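Long-range contact in probable ss-1,3-N-acetylglucosaminyltransferase (PDB 6H21), which is a probable glycosyltransferase of family 2 with a GT-A fold, modelled with uridine-diphosphate-N-acetylglucosamine and manganese: residues C[98-108]-C[174-183]. Sequence-based numbering, arbitrary orientation.
Sequences LKMSKAEYVFF and VLKMFKKSVI
In the central sheet of the GT-A domain, strand 105-108 pairs antiparallel with strand 177-179: Val106 and Phe178 form the hydrogen-bonded pair, with the non-hydrogen-bonded pairs Tyr105-Lys179 and Phe107-Met177 on either side. The hydrogen-bonded pair is closed by Val106 N to Phe178 O at 2.9 Å and by Phe178 N to Val106 O at 2.8 Å. Beyond the last bridge the chain enters helix 180-185, whose first amide, Lys180 N, gives a nearly straight bond (176°) to Glu104 O; a water also bridges Glu104 O and Ser181 N.

Lys180 reaches across to the 98-108 segment. Its side chain leaves the backbone extended (chi1 -175°) and is then bent at chi2 and chi4, which lays CD on Val106 CG1 at 3.6 Å and delivers NZ to two carbonyls at the C-terminal end of helix 91-100, Leu98 O in its last turn at 2.9 Å and Ser101 O just beyond it at 2.8 Å. Asp184 supplies a salt bridge to the same ammonium, so a buried charge is held by three partners.

On the face bearing Tyr105, Phe107 and Met177, Met177 SD sits obliquely 4.6 Å from the Tyr105 ring centroid, a Met-aromatic contact, while Lys176 O lies over one face of the Phe107 ring. On the other face, Val106 CG2 and Ile183 CD1 meet tip to tip at 3.9 Å.

Leu175, centre of an inverse gamma turn, touches uridine-diphosphate-N-acetylglucosamine. Strand 105-108 pairs parallel with strand 22-28, strand 177-179 pairs with strand 134-142, and helix 119-129 packs against Phe107 and Met177.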
# COMPACT_ATOMS: atom_id res chain seq x y z
N LEU C 98 -15.43 -23.77 40.92
CA LEU C 98 -16.27 -24.68 40.10
C LEU C 98 -16.38 -26.07 40.76
O LEU C 98 -17.49 -26.63 40.85
CB LEU C 98 -15.69 -24.77 38.69
CG LEU C 98 -15.89 -23.51 37.85
CD1 LEU C 98 -15.08 -23.56 36.55
CD2 LEU C 98 -17.37 -23.30 37.56
N LYS C 99 -15.25 -26.60 41.23
CA LYS C 99 -15.19 -27.94 41.85
C LYS C 99 -15.99 -27.96 43.16
O LYS C 99 -16.55 -28.99 43.54
CB LYS C 99 -13.73 -28.35 42.05
N MET C 100 -16.05 -26.81 43.85
CA MET C 100 -16.76 -26.68 45.12
C MET C 100 -18.28 -26.57 44.93
O MET C 100 -19.03 -26.94 45.82
CB MET C 100 -16.25 -25.47 45.91
CG MET C 100 -14.88 -25.72 46.49
SD MET C 100 -14.10 -24.25 47.19
CE MET C 100 -15.14 -23.98 48.62
N SER C 101 -18.73 -26.01 43.80
CA SER C 101 -20.16 -25.78 43.59
C SER C 101 -20.84 -27.04 43.04
O SER C 101 -20.36 -27.65 42.10
CB SER C 101 -20.39 -24.61 42.67
OG SER C 101 -21.76 -24.53 42.30
N LYS C 102 -21.97 -27.40 43.64
CA LYS C 102 -22.85 -28.41 43.12
C LYS C 102 -24.19 -27.74 42.81
O LYS C 102 -25.22 -28.38 42.87
CB LYS C 102 -23.00 -29.57 44.12
CG LYS C 102 -21.74 -30.39 44.37
N ALA C 103 -24.16 -26.44 42.48
CA ALA C 103 -25.37 -25.68 42.21
C ALA C 103 -25.82 -25.91 40.75
O ALA C 103 -25.11 -26.54 39.95
CB ALA C 103 -25.13 -24.22 42.50
N GLU C 104 -27.02 -25.39 40.44
CA GLU C 104 -27.64 -25.48 39.13
C GLU C 104 -26.91 -24.55 38.16
O GLU C 104 -26.62 -24.92 37.04
CB GLU C 104 -29.11 -25.08 39.25
CG GLU C 104 -29.93 -25.45 38.02
CD GLU C 104 -31.43 -25.18 38.10
OE1 GLU C 104 -32.08 -25.30 37.04
OE2 GLU C 104 -31.95 -24.86 39.20
N TYR C 105 -26.63 -23.32 38.62
CA TYR C 105 -25.91 -22.31 37.88
C TYR C 105 -24.75 -21.77 38.73
O TYR C 105 -24.85 -21.70 39.95
CB TYR C 105 -26.84 -21.14 37.54
CG TYR C 105 -27.87 -21.42 36.48
CD1 TYR C 105 -27.57 -21.28 35.14
CD2 TYR C 105 -29.16 -21.79 36.82
CE1 TYR C 105 -28.52 -21.52 34.16
CE2 TYR C 105 -30.13 -22.02 35.86
CZ TYR C 105 -29.81 -21.89 34.52
OH TYR C 105 -30.74 -22.12 33.55
N VAL C 106 -23.67 -21.34 38.07
CA VAL C 106 -22.65 -20.52 38.69
C VAL C 106 -22.70 -19.11 38.10
O VAL C 106 -23.18 -18.86 36.97
CB VAL C 106 -21.24 -21.13 38.55
CG1 VAL C 106 -21.15 -22.51 39.19
CG2 VAL C 106 -20.77 -21.16 37.10
N PHE C 107 -22.16 -18.18 38.88
CA PHE C 107 -22.03 -16.79 38.49
C PHE C 107 -20.67 -16.29 38.97
O PHE C 107 -20.38 -16.29 40.18
CB PHE C 107 -23.17 -15.94 39.04
CG PHE C 107 -23.25 -14.58 38.40
CD1 PHE C 107 -22.21 -13.67 38.55
CD2 PHE C 107 -24.32 -14.23 37.60
CE1 PHE C 107 -22.26 -12.43 37.93
CE2 PHE C 107 -24.36 -12.99 36.98
CZ PHE C 107 -23.33 -12.09 37.15
N PHE C 108 -19.83 -15.85 38.02
CA PHE C 108 -18.51 -15.32 38.36
C PHE C 108 -18.63 -13.83 38.67
O PHE C 108 -19.11 -13.02 37.87
CB PHE C 108 -17.50 -15.62 37.25
CG PHE C 108 -17.29 -17.09 37.00
CD1 PHE C 108 -16.51 -17.85 37.86
CD2 PHE C 108 -17.91 -17.73 35.94
CE1 PHE C 108 -16.33 -19.21 37.65
CE2 PHE C 108 -17.73 -19.09 35.73
CZ PHE C 108 -16.94 -19.83 36.58
N VAL C 174 -16.57 -13.56 31.65
CA VAL C 174 -17.27 -14.62 32.33
C VAL C 174 -18.19 -14.06 33.42
O VAL C 174 -18.70 -14.84 34.26
CB VAL C 174 -16.27 -15.64 32.92
CG1 VAL C 174 -15.42 -16.25 31.82
CG2 VAL C 174 -15.42 -15.02 34.01
N LEU C 175 -18.46 -12.74 33.40
CA LEU C 175 -19.27 -12.10 34.44
C LEU C 175 -20.77 -12.22 34.09
O LEU C 175 -21.46 -11.26 33.76
CB LEU C 175 -18.79 -10.66 34.62
CG LEU C 175 -17.28 -10.53 34.80
CD1 LEU C 175 -16.88 -9.07 34.87
CD2 LEU C 175 -16.79 -11.28 36.04
N LYS C 176 -21.24 -13.47 34.21
CA LYS C 176 -22.47 -13.97 33.62
C LYS C 176 -22.93 -15.19 34.42
O LYS C 176 -22.18 -15.72 35.24
CB LYS C 176 -22.20 -14.40 32.17
CG LYS C 176 -21.80 -13.27 31.21
CD LYS C 176 -21.40 -13.77 29.85
CE LYS C 176 -21.23 -12.67 28.83
NZ LYS C 176 -20.18 -11.68 29.20
N MET C 177 -24.14 -15.67 34.14
CA MET C 177 -24.69 -16.85 34.82
C MET C 177 -24.65 -18.05 33.85
O MET C 177 -25.28 -18.04 32.83
CB MET C 177 -26.12 -16.57 35.30
CG MET C 177 -26.73 -17.72 36.08
SD MET C 177 -28.31 -17.30 36.86
CE MET C 177 -27.77 -16.08 38.07
N PHE C 178 -23.87 -19.07 34.22
CA PHE C 178 -23.58 -20.26 33.43
C PHE C 178 -24.20 -21.52 34.07
O PHE C 178 -24.01 -21.75 35.22
CB PHE C 178 -22.07 -20.51 33.37
CG PHE C 178 -21.23 -19.50 32.64
CD1 PHE C 178 -20.73 -18.37 33.29
CD2 PHE C 178 -20.85 -19.72 31.33
CE1 PHE C 178 -19.91 -17.48 32.62
CE2 PHE C 178 -20.03 -18.82 30.67
CZ PHE C 178 -19.56 -17.70 31.32
N LYS C 179 -24.87 -22.35 33.27
CA LYS C 179 -25.43 -23.63 33.75
C LYS C 179 -24.27 -24.59 34.05
O LYS C 179 -23.44 -24.87 33.20
CB LYS C 179 -26.39 -24.22 32.72
CG LYS C 179 -27.05 -25.52 33.16
CD LYS C 179 -28.15 -25.98 32.24
CE LYS C 179 -29.51 -25.48 32.68
NZ LYS C 179 -30.58 -25.93 31.76
N LYS C 180 -24.26 -25.13 35.27
CA LYS C 180 -23.12 -25.87 35.79
C LYS C 180 -22.93 -27.21 35.04
O LYS C 180 -21.79 -27.66 34.86
CB LYS C 180 -23.31 -26.09 37.30
CG LYS C 180 -22.12 -26.75 38.00
CD LYS C 180 -20.88 -25.90 38.02
CE LYS C 180 -19.60 -26.66 38.30
NZ LYS C 180 -19.75 -27.70 39.34
N SER C 181 -24.02 -27.84 34.62
CA SER C 181 -23.94 -29.18 34.01
C SER C 181 -23.16 -29.13 32.68
O SER C 181 -22.47 -30.08 32.31
CB SER C 181 -25.32 -29.77 33.83
OG SER C 181 -26.12 -28.93 33.00
N VAL C 182 -23.27 -28.01 31.96
CA VAL C 182 -22.53 -27.80 30.71
C VAL C 182 -21.02 -27.77 31.03
O VAL C 182 -20.20 -28.37 30.31
CB VAL C 182 -23.01 -26.52 30.00
CG1 VAL C 182 -22.14 -26.17 28.80
CG2 VAL C 182 -24.47 -26.60 29.60
N ILE C 183 -20.66 -27.05 32.09
CA ILE C 183 -19.28 -26.93 32.53
C ILE C 183 -18.76 -28.32 32.96
O ILE C 183 -17.64 -28.69 32.61
CB ILE C 183 -19.16 -25.86 33.64
CG1 ILE C 183 -19.29 -24.44 33.06
CG2 ILE C 183 -17.87 -26.01 34.44
CD1 ILE C 183 -19.61 -23.39 34.09
O HOH W 1 -26.73 -27.44 36.05
O HOH W 2 -32.40 -24.26 33.22